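Local coordinates for tapirin (Caldicellulosiruptor hydrothermalis, PDB 6N2C), which probably binds cellulose through its C-terminal beta-helix domain, consistent with a role in attaching the thermophilic bacterium to plant biomass, and carries a bound zinc ion, at residues 182-187 / 567-572; 466-471 / 536-541. All coordinates share one frame; numbering follows the deposited sequence.

Contact 1: residues 182-187 / 567-572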
loop_
_atom_site.group_PDB
_atom_site.type_symbol
_atom_site.label_atom_id
_atom_site.label_comp_id
_atom_site.label_asym_id
_atom_site.label_seq_id
_atom_site.Cartn_x
_atom_site.Cartn_y
_atom_site.Cartn_z
ATOM N N ASP A 182 -5.023 14.953 12.760
ATOM C CA ASP A 182 -4.628 15.229 14.132
ATOM C C ASP A 182 -3.251 14.673 14.436
ATOM O O ASP A 182 -3.068 13.444 14.717
ATOM C CB ASP A 182 -5.665 14.665 15.062
ATOM C CG ASP A 182 -5.396 14.955 16.524
ATOM O OD1 ASP A 182 -4.266 15.283 16.888
ATOM O OD2 ASP A 182 -6.389 14.729 17.353
ATOM N N PHE A 183 -2.265 15.594 14.471
ATOM C CA PHE A 183 -0.886 15.126 14.666
ATOM C C PHE A 183 -0.524 14.714 16.056
ATOM O O PHE A 183 0.642 14.384 16.327
ATOM C CB PHE A 183 0.106 16.034 13.893
ATOM C CG PHE A 183 0.024 15.832 12.437
ATOM C CD1 PHE A 183 0.806 14.841 11.840
ATOM C CD2 PHE A 183 -0.980 16.465 11.709
ATOM C CE1 PHE A 183 0.610 14.551 10.509
ATOM C CE2 PHE A 183 -1.143 16.216 10.371
ATOM C CZ PHE A 183 -0.328 15.180 9.805
ATOM N N THR A 184 -1.485 14.695 17.005
ATOM C CA THR A 184 -1.231 14.057 18.264
ATOM C C THR A 184 -1.491 12.505 18.205
ATOM O O THR A 184 -1.357 11.803 19.271
ATOM C CB THR A 184 -2.094 14.597 19.438
ATOM O OG1 THR A 184 -3.455 14.244 19.231
ATOM C CG2 THR A 184 -1.910 16.114 19.548
ATOM N N THR A 185 -1.853 12.012 17.038
ATOM C CA THR A 185 -2.110 10.564 16.815
ATOM C C THR A 185 -1.011 9.878 15.995
ATOM O O THR A 185 -1.213 8.788 15.491
ATOM C CB THR A 185 -3.480 10.315 16.139
ATOM O OG1 THR A 185 -3.485 10.735 14.784
ATOM C CG2 THR A 185 -4.575 11.059 16.913
ATOM N N TYR A 186 0.111 10.572 15.830
ATOM C CA TYR A 186 1.240 10.054 15.027
ATOM C C TYR A 186 2.400 9.640 15.861
ATOM O O TYR A 186 2.915 10.420 16.686
ATOM C CB TYR A 186 1.677 11.067 13.926
ATOM C CG TYR A 186 0.743 11.162 12.730
ATOM C CD1 TYR A 186 -0.509 11.728 12.847
ATOM C CD2 TYR A 186 1.156 10.767 11.504
ATOM C CE1 TYR A 186 -1.372 11.830 11.771
ATOM C CE2 TYR A 186 0.351 10.936 10.393
ATOM C CZ TYR A 186 -0.918 11.455 10.535
ATOM O OH TYR A 186 -1.733 11.592 9.433
ATOM N N GLY A 187 2.906 8.433 15.642
ATOM C CA GLY A 187 4.031 7.961 16.360
ATOM C C GLY A 187 5.368 8.307 15.721
ATOM O O GLY A 187 6.385 8.478 16.412
ATOM N N ASN A 567 1.312 27.002 17.950
ATOM C CA ASN A 567 0.798 26.631 16.662
ATOM C C ASN A 567 1.770 25.727 15.884
ATOM O O ASN A 567 1.813 25.753 14.621
ATOM C CB ASN A 567 0.438 27.845 15.770
ATOM C CG ASN A 567 -0.739 28.711 16.283
ATOM O OD1 ASN A 567 -0.980 29.764 15.701
ATOM N ND2 ASN A 567 -1.496 28.263 17.272
ATOM N N ILE A 568 2.513 24.859 16.605
ATOM C CA ILE A 568 3.328 23.863 15.951
ATOM C C ILE A 568 2.397 22.720 15.502
ATOM O O ILE A 568 2.646 22.040 14.496
ATOM C CB ILE A 568 4.461 23.382 16.892
ATOM C CG1 ILE A 568 5.413 24.479 17.149
ATOM C CG2 ILE A 568 5.180 22.146 16.315
ATOM C CD1 ILE A 568 6.242 24.308 18.383
ATOM N N ILE A 569 1.311 22.516 16.240
ATOM C CA ILE A 569 0.188 21.722 15.746
ATOM C C ILE A 569 -1.073 22.489 15.888
ATOM O O ILE A 569 -1.196 23.369 16.727
ATOM C CB ILE A 569 0.114 20.326 16.451
ATOM C CG1 ILE A 569 -0.141 20.492 17.965
ATOM C CG2 ILE A 569 1.386 19.539 16.163
ATOM C CD1 ILE A 569 -0.399 19.205 18.739
ATOM N N LYS A 570 -2.014 22.183 15.014
ATOM C CA LYS A 570 -3.375 22.730 15.090
ATOM C C LYS A 570 -4.284 21.523 15.010
ATOM O O LYS A 570 -4.090 20.667 14.073
ATOM C CB LYS A 570 -3.635 23.722 13.897
ATOM C CG LYS A 570 -2.947 25.081 14.058
ATOM C CD LYS A 570 -3.755 26.253 13.429
ATOM C CE LYS A 570 -3.146 27.583 13.816
ATOM N NZ LYS A 570 -3.882 28.718 13.158
ATOM N N ILE A 571 -5.297 21.489 15.878
ATOM C CA ILE A 571 -6.273 20.391 15.904
ATOM C C ILE A 571 -7.612 20.967 15.544
ATOM O O ILE A 571 -8.074 21.902 16.210
ATOM C CB ILE A 571 -6.328 19.668 17.252
ATOM C CG1 ILE A 571 -4.956 19.067 17.611
ATOM C CG2 ILE A 571 -7.426 18.581 17.242
ATOM C CD1 ILE A 571 -4.872 18.648 19.078
ATOM N N GLU A 572 -8.204 20.492 14.457
ATOM C CA GLU A 572 -9.458 21.025 14.025
ATOM C C GLU A 572 -10.490 19.926 14.135
ATOM O O GLU A 572 -10.178 18.698 14.054
ATOM C CB GLU A 572 -9.333 21.732 12.691
ATOM C CG GLU A 572 -9.717 20.964 11.464
ATOM C CD GLU A 572 -9.781 21.859 10.218
ATOM O OE1 GLU A 572 -8.691 22.157 9.704
ATOM O OE2 GLU A 572 -10.902 22.268 9.768
HETATM O O HOH W 1 -2.713 18.335 14.263
#
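Thr184 meets Ile569 methyl to methyl, CG2 of the threonine lying 3.5 Å from CD1 of the isoleucine, the two side chains crossing at about a right angle. The same CG2 also touches Ile571 CD1, at 3.9 Å, so one methyl serves two isoleucines of the 567-572 loop. Alongside, Phe183 CB makes a looser contact with Ile569 CG2, while its ring leads off to pack on Pro462 and Ile466. Asp182 joins from its polar end: OD1 is 3.9 Å from Ile571 CG1 and OD2 is 4.0 Å from Ile571 CG2, a van der Waals contact against a branched chain.

No direct hydrogen bond spans the segments; a water between them accepts from Phe183 N and lies 2.7 Å from Lys570 O, one of several acceptors it could serve. The same carboxylate also holds the threonine. Asp182 CG is anti to its backbone N (chi1 -177°), and the turn of the carboxylate (chi2 -19°) then puts OD1 2.8 Å from Thr184 N, closing an Asx turn. OD1 also accepts from Thr184 OG1 at 2.7 Å, both donors coming from the same face of the carboxylate plane. Threonine suits this place because its hydroxyl is tied to the aspartate while its methyl faces the isoleucines. An alanine at Asp182 would probably leave Ile571 CG1 and CG2 without the carboxylate they lie against and Thr184 N and OG1 without their shared acceptor, freeing the threonine to turn its methyl off Ile569. Ile569 also packs on Leu563 and Leu564 of helix 557-565, and Ile571 on Leu564. The chemistry thus implies apolar packing, bridged by water, that lays the C-terminal segment against the entry to strand 186-190.

Contact 2: residues 466-471 / 536-541; sequences IRLDNI and IANGSL
Ile536, on strand 534-537, meets the 466-471 loop through its branch methyl: CG2, anti to the backbone N, sits 3.8 Å from Ile466 CD1 and 3.9 Å from Leu468 CD2. The leucine crosses it at about a right angle, whereas Ile466 approaches obliquely. A beta-branched residue suits a strand, and here its branch methyl touches both neighbouring aliphatic chains at once; Phe189 of the adjoining strand 186-190 touches all three.

Ala537 turns its methyl away from the loop and offers backbone instead, Leu468 CD1 resting 3.6 Å from its carbonyl carbon. A small methyl suits this buried position, where it packs on Thr518 and Ile522. The same CD1 lies 3.5 Å from Asn538 N, at the point where the strand gives way to the turn.

Asn538 then folds its amide beside the leucine, OD1 standing 3.8 Å from Leu468 CB, while that oxygen is hydrogen-bonded to Ser191 OG. Its other end looks to Asp469: ND2 and OD1 of the aspartate are 3.8 Å apart, with carboxylate and amide planes 75° from each other, and a water accepts from ND2 and donates to Asp469 OD1 at 3.0 Å. Leu468 thus spans the step from the apolar strand to the polar turn. What results is apolar packing of the loop on strands 534-537 and 186-190, with a water-mediated polar link at exposed Asp469.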
loop_
_atom_site.group_PDB
_atom_site.type_symbol
_atom_site.label_atom_id
_atom_site.label_comp_id
_atom_site.label_asym_id
_atom_site.label_seq_id
_atom_site.Cartn_x
_atom_site.Cartn_y
_atom_site.Cartn_z
ATOM N N ILE A 466 0.257 20.653 11.024
ATOM C CA ILE A 466 1.526 20.442 11.655
ATOM C C ILE A 466 2.537 21.339 10.978
ATOM O O ILE A 466 2.798 21.252 9.773
ATOM C CB ILE A 466 2.008 18.937 11.747
ATOM C CG1 ILE A 466 3.290 18.863 12.511
ATOM C CG2 ILE A 466 2.109 18.263 10.401
ATOM C CD1 ILE A 466 3.795 17.509 12.942
ATOM N N ARG A 467 3.226 22.148 11.785
ATOM C CA ARG A 467 4.034 23.287 11.241
ATOM C C ARG A 467 5.335 23.301 12.005
ATOM O O ARG A 467 5.500 24.116 12.958
ATOM C CB ARG A 467 3.290 24.607 11.433
ATOM C CG ARG A 467 2.017 24.591 10.634
ATOM C CD ARG A 467 1.236 25.863 10.711
ATOM N NE ARG A 467 -0.042 25.697 10.121
ATOM C CZ ARG A 467 -1.017 26.604 10.183
ATOM N NH1 ARG A 467 -0.772 27.852 10.653
ATOM N NH2 ARG A 467 -2.238 26.284 9.761
ATOM N N LEU A 468 6.290 22.472 11.583
ATOM C CA LEU A 468 7.539 22.398 12.303
ATOM C C LEU A 468 8.353 23.687 12.203
ATOM O O LEU A 468 9.182 23.972 13.049
ATOM C CB LEU A 468 8.323 21.148 11.973
ATOM C CG LEU A 468 7.567 19.843 12.272
ATOM C CD1 LEU A 468 8.357 18.613 11.799
ATOM C CD2 LEU A 468 7.119 19.745 13.719
ATOM N N ASP A 469 8.073 24.511 11.189
ATOM C CA ASP A 469 8.732 25.821 11.091
ATOM C C ASP A 469 8.274 26.789 12.142
ATOM O O ASP A 469 8.900 27.868 12.259
ATOM C CB ASP A 469 8.537 26.426 9.699
ATOM C CG ASP A 469 9.418 25.755 8.628
ATOM O OD1 ASP A 469 10.361 24.999 8.942
ATOM O OD2 ASP A 469 9.206 26.055 7.463
ATOM N N ASN A 470 7.204 26.471 12.906
ATOM C CA ASN A 470 6.755 27.279 14.003
ATOM C C ASN A 470 7.569 26.991 15.274
ATOM O O ASN A 470 7.245 27.554 16.318
ATOM C CB ASN A 470 5.267 27.194 14.235
ATOM C CG ASN A 470 4.499 27.921 13.173
ATOM O OD1 ASN A 470 5.107 28.753 12.431
ATOM N ND2 ASN A 470 3.174 27.743 13.125
ATOM N N ILE A 471 8.574 26.109 15.214
ATOM C CA ILE A 471 9.485 25.924 16.323
ATOM C C ILE A 471 10.561 27.025 16.182
ATOM O O ILE A 471 11.447 26.894 15.330
ATOM C CB ILE A 471 10.167 24.548 16.310
ATOM C CG1 ILE A 471 9.160 23.401 16.393
ATOM C CG2 ILE A 471 11.175 24.443 17.392
ATOM C CD1 ILE A 471 9.759 22.109 15.999
ATOM N N ILE A 536 9.156 13.096 15.791
ATOM C CA ILE A 536 8.556 14.035 14.791
ATOM C C ILE A 536 9.707 14.902 14.370
ATOM O O ILE A 536 10.276 15.642 15.206
ATOM C CB ILE A 536 7.406 14.845 15.360
ATOM C CG1 ILE A 536 6.258 13.859 15.707
ATOM C CG2 ILE A 536 6.957 15.894 14.354
ATOM C CD1 ILE A 536 5.089 14.489 16.387
ATOM N N ALA A 537 10.011 14.818 13.078
ATOM C CA ALA A 537 11.203 15.530 12.528
ATOM C C ALA A 537 10.938 16.170 11.214
ATOM O O ALA A 537 10.206 15.677 10.339
ATOM C CB ALA A 537 12.398 14.597 12.461
ATOM N N ASN A 538 11.506 17.389 11.057
ATOM C CA ASN A 538 11.419 18.031 9.718
ATOM C C ASN A 538 12.465 17.433 8.805
ATOM O O ASN A 538 12.234 17.368 7.590
ATOM C CB ASN A 538 11.684 19.505 9.878
ATOM C CG ASN A 538 10.954 20.344 8.871
ATOM O OD1 ASN A 538 9.758 20.143 8.573
ATOM N ND2 ASN A 538 11.626 21.420 8.471
ATOM N N GLY A 539 13.605 16.975 9.346
ATOM C CA GLY A 539 14.558 16.236 8.586
ATOM C C GLY A 539 14.246 14.770 8.653
ATOM O O GLY A 539 13.207 14.381 9.174
ATOM N N SER A 540 15.120 13.961 8.099
ATOM C CA SER A 540 14.898 12.536 8.069
ATOM C C SER A 540 14.985 11.878 9.437
ATOM O O SER A 540 15.787 12.278 10.290
ATOM C CB SER A 540 15.902 11.800 7.156
ATOM O OG SER A 540 15.641 12.170 5.815
ATOM N N LEU A 541 14.235 10.805 9.559
ATOM C CA LEU A 541 14.294 9.964 10.700
ATOM C C LEU A 541 15.071 8.687 10.383
ATOM O O LEU A 541 14.596 7.795 9.619
ATOM C CB LEU A 541 12.874 9.633 11.161
ATOM C CG LEU A 541 12.767 8.628 12.249
ATOM C CD1 LEU A 541 13.488 9.050 13.526
ATOM C CD2 LEU A 541 11.311 8.409 12.534
HETATM O O HOH W 2 10.767 23.479 6.340
#

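Overall arrangement
Both contacts dress the same wall of the beta-helix, for strands 186-190 and 534-537 are neighbours there, and their centres lie about 12 Å apart. Each has a largely buried apolar middle and an exposed residue at its margin: Ile571 in contact 1, Asp469 in contact 2. Their polar parts differ. In contact 1 the carboxylate spends its hydrogen bonds within its own segment, shaping a turn, and the water lies between backbone groups; in contact 2 the water joins two side chains. The covering loops also hold each other, since Ile568 O probably bonds to Arg467 N and Asn567 O to Asn470 ND2, while Ile568 packs on Ile471. The two therefore form one continuous layer, away from the zinc site.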